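Local coordinates for protein acyl-coa oxidase (Arabidopsis thaliana, PDB 1W07) that oxidises long- and medium-chain acyl-CoAs to 2-trans-enoyl-CoAs with FAD and molecular oxygen, releasing hydrogen peroxide in peroxisomal fatty-acid beta-oxidation, at residues R257-K260 against E266-P269; D476-D481 against N586-S591. The protein carries 1 engineered substitution. One frame throughout, in Å; residues are numbered along the deposited sequence.

Contact 1: R257-K260 against E266-P269; sequences RLSK and EYVP
Tyr-267 reaches from its own strand across to Ser-259, two residues out of register with it. From CB, the first torsion sets CG anti to the backbone N (chi1 -177°), which carries the ring toward the neighbouring strand, where it meets Ser-259 and Lys-260 obliquely. Ring atom CD1 passes 3.9 Å from Lys-260 O, and CE1 comes to 3.8 Å from Ser-259 CB. At the tip, Tyr-267 OH and Ser-259 OG share a hydrogen bond of 2.8 Å in which either hydroxyl may be the donor. His-202 NE2 also bonds to the tyrosine hydroxyl, and Tyr-199 stacks on the ring, so the side chain is fixed from the body of the chain as well as from its partner strand. The two strands form a small antiparallel beta hairpin at the protein surface. Its hydrogen-bonded pair is Lys-260 with Val-268: Lys-260 N donates to Val-268 O, and Val-268 N to Lys-260 O at 2.9 Å (165° at the hydrogen). The latter carbonyl also receives a CA-H...O contact from Tyr-267 CA at 3.5 Å. Ser-259 faces Pro-269 as the adjoining non-hydrogen-bonded pair. Lys-260 CB lies 3.5 Å from Val-268 O, and past it the chain bends so that Lys-260 NZ bonds to Met-256 O.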
ATOM      1  N   ARG B 257       0.123  12.482  40.008  1.00 38.49           N
ATOM      2  CA  ARG B 257       1.321  13.309  40.006  1.00 38.65           C
ATOM      3  C   ARG B 257       0.937  14.755  39.725  1.00 39.50           C
ATOM      4  O   ARG B 257       1.518  15.685  40.289  1.00 39.79           O
ATOM      5  CB  ARG B 257       2.306  12.865  38.932  1.00 41.41           C
ATOM      6  CG  ARG B 257       3.550  13.735  38.882  1.00 38.90           C
ATOM      7  CD  ARG B 257       4.340  13.521  37.599  1.00 41.93           C
ATOM      8  NE  ARG B 257       5.489  14.421  37.519  1.00 41.99           N
ATOM      9  CZ  ARG B 257       6.251  14.583  36.439  1.00 44.32           C
ATOM     10  NH1 ARG B 257       6.002  13.903  35.324  1.00 42.04           N
ATOM     11  NH2 ARG B 257       7.261  15.443  36.465  1.00 42.11           N
ATOM     12  N   LEU B 258      -0.041  14.941  38.843  1.00 39.19           N
ATOM     13  CA  LEU B 258      -0.496  16.276  38.474  1.00 39.82           C
ATOM     14  C   LEU B 258      -1.903  16.570  38.961  1.00 39.30           C
ATOM     15  O   LEU B 258      -2.360  17.708  38.888  1.00 40.60           O
ATOM     16  CB  LEU B 258      -0.460  16.446  36.956  1.00 40.56           C
ATOM     17  CG  LEU B 258       0.788  15.961  36.224  1.00 41.35           C
ATOM     18  CD1 LEU B 258       0.788  16.556  34.825  1.00 43.09           C
ATOM     19  CD2 LEU B 258       2.046  16.371  36.987  1.00 40.59           C
ATOM     20  N   SER B 259      -2.593  15.543  39.440  1.00 39.80           N
ATOM     21  CA  SER B 259      -3.962  15.701  39.923  1.00 41.21           C
ATOM     22  C   SER B 259      -4.228  14.746  41.077  1.00 41.46           C
ATOM     23  O   SER B 259      -4.003  13.542  40.960  1.00 42.26           O
ATOM     24  CB  SER B 259      -4.965  15.413  38.798  1.00 42.04           C
ATOM     25  OG  SER B 259      -4.742  16.228  37.659  1.00 41.73           O
ATOM     26  N   LYS B 260      -4.717  15.285  42.189  1.00 43.31           N
ATOM     27  CA  LYS B 260      -5.020  14.472  43.361  1.00 42.19           C
ATOM     28  C   LYS B 260      -6.518  14.439  43.648  1.00 42.48           C
ATOM     29  O   LYS B 260      -7.277  15.281  43.172  1.00 41.82           O
ATOM     30  CB  LYS B 260      -4.299  15.016  44.600  1.00 43.95           C
ATOM     31  CG  LYS B 260      -2.797  14.747  44.676  1.00 43.44           C
ATOM     32  CD  LYS B 260      -1.996  15.669  43.774  1.00 43.70           C
ATOM     33  CE  LYS B 260      -0.551  15.800  44.257  1.00 44.31           C
ATOM     34  NZ  LYS B 260       0.154  14.493  44.398  1.00 43.19           N
ATOM     35  N   GLU B 266     -12.254  15.366  47.012  1.00 38.33           N
ATOM     36  CA  GLU B 266     -11.937  16.688  46.504  1.00 38.87           C
ATOM     37  C   GLU B 266     -10.880  16.602  45.413  1.00 39.98           C
ATOM     38  O   GLU B 266      -9.831  15.982  45.601  1.00 42.04           O
ATOM     39  CB  GLU B 266     -11.424  17.587  47.632  1.00 40.25           C
ATOM     40  CG  GLU B 266     -12.478  17.965  48.656  1.00 41.37           C
ATOM     41  CD  GLU B 266     -13.615  18.759  48.049  1.00 41.20           C
ATOM     42  OE1 GLU B 266     -13.333  19.728  47.311  1.00 41.21           O
ATOM     43  OE2 GLU B 266     -14.789  18.420  48.311  1.00 44.31           O
ATOM     44  N   TYR B 267     -11.160  17.215  44.267  1.00 38.62           N
ATOM     45  CA  TYR B 267     -10.220  17.223  43.157  1.00 37.37           C
ATOM     46  C   TYR B 267      -9.279  18.389  43.381  1.00 37.75           C
ATOM     47  O   TYR B 267      -9.701  19.545  43.335  1.00 35.76           O
ATOM     48  CB  TYR B 267     -10.951  17.417  41.824  1.00 38.68           C
ATOM     49  CG  TYR B 267     -10.031  17.355  40.619  1.00 37.48           C
ATOM     50  CD1 TYR B 267      -9.595  16.131  40.118  1.00 38.61           C
ATOM     51  CD2 TYR B 267      -9.569  18.520  40.003  1.00 37.56           C
ATOM     52  CE1 TYR B 267      -8.721  16.063  39.031  1.00 36.58           C
ATOM     53  CE2 TYR B 267      -8.691  18.464  38.916  1.00 36.98           C
ATOM     54  CZ  TYR B 267      -8.273  17.227  38.437  1.00 37.52           C
ATOM     55  OH  TYR B 267      -7.420  17.145  37.358  1.00 34.61           O
ATOM     56  N   VAL B 268      -8.006  18.094  43.614  1.00 39.61           N
ATOM     57  CA  VAL B 268      -7.023  19.146  43.854  1.00 42.09           C
ATOM     58  C   VAL B 268      -5.771  19.016  42.980  1.00 43.80           C
ATOM     59  O   VAL B 268      -5.000  18.064  43.122  1.00 44.35           O
ATOM     60  CB  VAL B 268      -6.579  19.154  45.336  1.00 40.44           C
ATOM     61  CG1 VAL B 268      -5.799  20.423  45.630  1.00 42.07           C
ATOM     62  CG2 VAL B 268      -7.797  19.032  46.253  1.00 40.25           C
ATOM     63  N   PRO B 269      -5.559  19.971  42.059  1.00 44.73           N
ATOM     64  CA  PRO B 269      -4.388  19.952  41.174  1.00 46.05           C
ATOM     65  C   PRO B 269      -3.104  20.036  42.000  1.00 47.41           C
ATOM     66  O   PRO B 269      -3.054  20.752  43.000  1.00 48.05           O
ATOM     67  CB  PRO B 269      -4.593  21.189  40.306  1.00 45.38           C
ATOM     68  CG  PRO B 269      -6.081  21.292  40.222  1.00 45.30           C
ATOM     69  CD  PRO B 269      -6.492  21.038  41.656  1.00 45.71           C
TER

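Contact 2: D476-D481 against N586-S591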
ATOM      1  N   ASP B 476      23.119  25.037 -10.003  1.00 27.73           N
ATOM      2  CA  ASP B 476      22.710  25.970  -8.957  1.00 30.24           C
ATOM      3  C   ASP B 476      21.767  25.336  -7.935  1.00 28.12           C
ATOM      4  O   ASP B 476      21.638  25.821  -6.811  1.00 26.14           O
ATOM      5  CB  ASP B 476      22.047  27.210  -9.570  1.00 34.59           C
ATOM      6  CG  ASP B 476      23.013  28.048 -10.387  1.00 40.10           C
ATOM      7  OD1 ASP B 476      24.140  28.305  -9.902  1.00 41.27           O
ATOM      8  OD2 ASP B 476      22.650  28.461 -11.514  1.00 41.96           O
ATOM      9  N   TRP B 477      21.110  24.246  -8.315  1.00 29.01           N
ATOM     10  CA  TRP B 477      20.191  23.584  -7.399  1.00 24.18           C
ATOM     11  C   TRP B 477      20.902  22.736  -6.355  1.00 24.30           C
ATOM     12  O   TRP B 477      20.255  22.043  -5.579  1.00 25.10           O
ATOM     13  CB  TRP B 477      19.181  22.736  -8.176  1.00 24.78           C
ATOM     14  CG  TRP B 477      18.047  23.547  -8.717  1.00 19.97           C
ATOM     15  CD1 TRP B 477      17.778  23.820 -10.028  1.00 25.05           C
ATOM     16  CD2 TRP B 477      17.022  24.183  -7.957  1.00 22.44           C
ATOM     17  NE1 TRP B 477      16.643  24.587 -10.135  1.00 25.27           N
ATOM     18  CE2 TRP B 477      16.162  24.831  -8.873  1.00 25.44           C
ATOM     19  CE3 TRP B 477      16.741  24.268  -6.587  1.00 24.33           C
ATOM     20  CZ2 TRP B 477      15.041  25.558  -8.458  1.00 23.70           C
ATOM     21  CZ3 TRP B 477      15.626  24.989  -6.180  1.00 25.21           C
ATOM     22  CH2 TRP B 477      14.794  25.623  -7.110  1.00 21.34           C
ATOM     23  N   LEU B 478      22.235  22.789  -6.342  1.00 24.59           N
ATOM     24  CA  LEU B 478      23.021  22.034  -5.362  1.00 23.93           C
ATOM     25  C   LEU B 478      23.467  22.983  -4.259  1.00 25.48           C
ATOM     26  O   LEU B 478      24.171  22.597  -3.327  1.00 25.16           O
ATOM     27  CB  LEU B 478      24.238  21.375  -6.026  1.00 23.84           C
ATOM     28  CG  LEU B 478      23.934  20.354  -7.132  1.00 26.67           C
ATOM     29  CD1 LEU B 478      25.246  19.852  -7.761  1.00 25.98           C
ATOM     30  CD2 LEU B 478      23.091  19.195  -6.557  1.00 22.93           C
ATOM     31  N   ASN B 479      23.050  24.238  -4.371  1.00 24.20           N
ATOM     32  CA  ASN B 479      23.394  25.237  -3.363  1.00 26.33           C
ATOM     33  C   ASN B 479      22.352  25.208  -2.242  1.00 24.96           C
ATOM     34  O   ASN B 479      21.155  25.365  -2.494  1.00 24.04           O
ATOM     35  CB  ASN B 479      23.443  26.619  -4.000  1.00 28.70           C
ATOM     36  CG  ASN B 479      23.936  27.674  -3.047  1.00 32.69           C
ATOM     37  OD1 ASN B 479      23.291  27.969  -2.045  1.00 33.99           O
ATOM     38  ND2 ASN B 479      25.103  28.235  -3.340  1.00 40.36           N
ATOM     39  N   PRO B 480      22.797  25.013  -0.990  1.00 25.79           N
ATOM     40  CA  PRO B 480      21.902  24.957   0.172  1.00 26.12           C
ATOM     41  C   PRO B 480      20.983  26.173   0.361  1.00 29.26           C
ATOM     42  O   PRO B 480      19.818  26.018   0.728  1.00 29.89           O
ATOM     43  CB  PRO B 480      22.861  24.743   1.343  1.00 23.82           C
ATOM     44  CG  PRO B 480      24.117  25.397   0.886  1.00 22.76           C
ATOM     45  CD  PRO B 480      24.210  24.983  -0.566  1.00 24.50           C
ATOM     46  N   ASP B 481      21.502  27.373   0.114  1.00 28.77           N
ATOM     47  CA  ASP B 481      20.701  28.586   0.255  1.00 28.59           C
ATOM     48  C   ASP B 481      19.615  28.679  -0.818  1.00 27.31           C
ATOM     49  O   ASP B 481      18.535  29.220  -0.584  1.00 24.57           O
ATOM     50  CB  ASP B 481      21.605  29.822   0.188  1.00 33.26           C
ATOM     51  CG  ASP B 481      22.580  29.884   1.336  1.00 36.15           C
ATOM     52  OD1 ASP B 481      22.117  29.843   2.493  1.00 40.83           O
ATOM     53  OD2 ASP B 481      23.804  29.970   1.095  1.00 42.67           O
ATOM     54  N   ASN B 586      15.122  19.351 -12.439  1.00 20.39           N
ATOM     55  CA  ASN B 586      14.882  17.999 -12.928  1.00 24.97           C
ATOM     56  C   ASN B 586      16.150  17.424 -13.565  1.00 26.08           C
ATOM     57  O   ASN B 586      16.439  16.237 -13.403  1.00 26.96           O
ATOM     58  CB  ASN B 586      13.738  17.997 -13.948  1.00 25.57           C
ATOM     59  CG  ASN B 586      13.179  16.605 -14.198  1.00 32.49           C
ATOM     60  OD1 ASN B 586      12.752  15.923 -13.266  1.00 33.05           O
ATOM     61  ND2 ASN B 586      13.174  16.181 -15.457  1.00 35.06           N
ATOM     62  N   ASP B 587      16.902  18.253 -14.296  1.00 26.52           N
ATOM     63  CA  ASP B 587      18.148  17.795 -14.927  1.00 22.84           C
ATOM     64  C   ASP B 587      19.154  17.443 -13.832  1.00 20.87           C
ATOM     65  O   ASP B 587      19.860  16.437 -13.919  1.00 20.54           O
ATOM     66  CB  ASP B 587      18.763  18.880 -15.828  1.00 26.37           C
ATOM     67  CG  ASP B 587      17.885  19.241 -17.008  1.00 27.52           C
ATOM     68  OD1 ASP B 587      17.195  18.348 -17.552  1.00 28.23           O
ATOM     69  OD2 ASP B 587      17.906  20.424 -17.419  1.00 29.73           O
ATOM     70  N   GLN B 588      19.222  18.279 -12.803  1.00 20.79           N
ATOM     71  CA  GLN B 588      20.138  18.026 -11.700  1.00 21.08           C
ATOM     72  C   GLN B 588      19.756  16.733 -10.981  1.00 20.65           C
ATOM     73  O   GLN B 588      20.625  15.935 -10.598  1.00 16.26           O
ATOM     74  CB  GLN B 588      20.115  19.191 -10.717  1.00 21.28           C
ATOM     75  CG  GLN B 588      21.170  19.089  -9.626  1.00 23.50           C
ATOM     76  CD  GLN B 588      22.584  18.922 -10.182  1.00 25.65           C
ATOM     77  OE1 GLN B 588      23.189  17.850 -10.073  1.00 25.49           O
ATOM     78  NE2 GLN B 588      23.118  19.984 -10.770  1.00 21.39           N
ATOM     79  N   LEU B 589      18.453  16.529 -10.793  1.00 19.41           N
ATOM     80  CA  LEU B 589      17.951  15.327 -10.141  1.00 20.49           C
ATOM     81  C   LEU B 589      18.395  14.100 -10.946  1.00 20.69           C
ATOM     82  O   LEU B 589      18.893  13.133 -10.380  1.00 22.76           O
ATOM     83  CB  LEU B 589      16.416  15.378 -10.044  1.00 17.06           C
ATOM     84  CG  LEU B 589      15.733  14.174  -9.375  1.00 19.36           C
ATOM     85  CD1 LEU B 589      16.254  13.994  -7.949  1.00 13.86           C
ATOM     86  CD2 LEU B 589      14.218  14.384  -9.388  1.00 13.50           C
ATOM     87  N   ARG B 590      18.228  14.157 -12.264  1.00 22.44           N
ATOM     88  CA  ARG B 590      18.612  13.065 -13.167  1.00 23.63           C
ATOM     89  C   ARG B 590      20.105  12.734 -13.006  1.00 23.85           C
ATOM     90  O   ARG B 590      20.501  11.572 -12.820  1.00 20.77           O
ATOM     91  CB  ARG B 590      18.341  13.484 -14.611  1.00 25.37           C
ATOM     92  CG  ARG B 590      17.934  12.353 -15.537  1.00 30.60           C
ATOM     93  CD  ARG B 590      18.124  12.736 -16.997  1.00 34.32           C
ATOM     94  NE  ARG B 590      17.682  14.105 -17.268  1.00 40.39           N
ATOM     95  CZ  ARG B 590      16.416  14.508 -17.230  1.00 41.06           C
ATOM     96  NH1 ARG B 590      15.449  13.647 -16.934  1.00 44.59           N
ATOM     97  NH2 ARG B 590      16.120  15.778 -17.466  1.00 41.29           N
ATOM     98  N   SER B 591      20.934  13.768 -13.081  1.00 20.51           N
ATOM     99  CA  SER B 591      22.363  13.613 -12.927  1.00 20.82           C
ATOM    100  C   SER B 591      22.714  12.987 -11.573  1.00 22.44           C
ATOM    101  O   SER B 591      23.602  12.139 -11.497  1.00 21.42           O
ATOM    102  CB  SER B 591      23.049  14.966 -13.074  1.00 20.73           C
ATOM    103  OG  SER B 591      24.389  14.883 -12.615  1.00 28.31           O
TER
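With CG anti to its backbone N (chi1 -173°) and a bend at the next torsion (chi2 55°), Gln-588 presents the flank of its side chain to Leu-478, whose own CG stands anti to the carbonyl carbon (chi1 -61°). The two side chains cross at about a right angle. Leu-478 CD2 rests 3.6 Å from Gln-588 CG, while Leu-478 CG lies 3.6 Å from Gln-588 CD. The other leucine methyl, CD1, meets the amide end, 3.7 Å from Gln-588 OE1. Contact between the segments is thus van der Waals, with no hydrogen bond across it. The buried glutamine nevertheless has a polar partner, since its NE2 donates to Ala-474 O, just before 476-481, and this bond tethers the amide beside the leucine. Trp-477 adds a looser touch through CB, 4.4 Å from Gln-588 CG, and turns its indole away to bond through NE1 to Gln-581 O. Asn-479 N-caps the following helix: its OD1 accepts from Asp-481 N. The contact sets the end of a 3-10 segment, residues 476-478, which leads into helix 480-503, against helix 579-596, whose Asn-586 hydrogen-bonds, and whose Arg-590 forms a salt bridge, to Asp-518 of the second subunit; helix 548-566 packs on both segments.

Overall arrangement
From the N terminus, the chain first runs through helices and then the strands of the middle region before reaching contact 1, where 257-260 and 266-269 close a short hairpin with five residues between them. It next enters a long, mainly helical part, beginning with helix 278-309. Contact 2 comes later and closes a far larger, predominantly helical loop, bringing 586-591 back beside 476-481 after 104 intervening residues. The two closures follow in series, neither nested nor crossed. Contacts 1 and 2 lie on opposite sides of the chain's centre, their centres 57 Å apart and their nearest atoms about 39 Å apart. One joins neighbouring strands at the surface; the other ties together parts of the C-terminal helical region that are far apart in sequence.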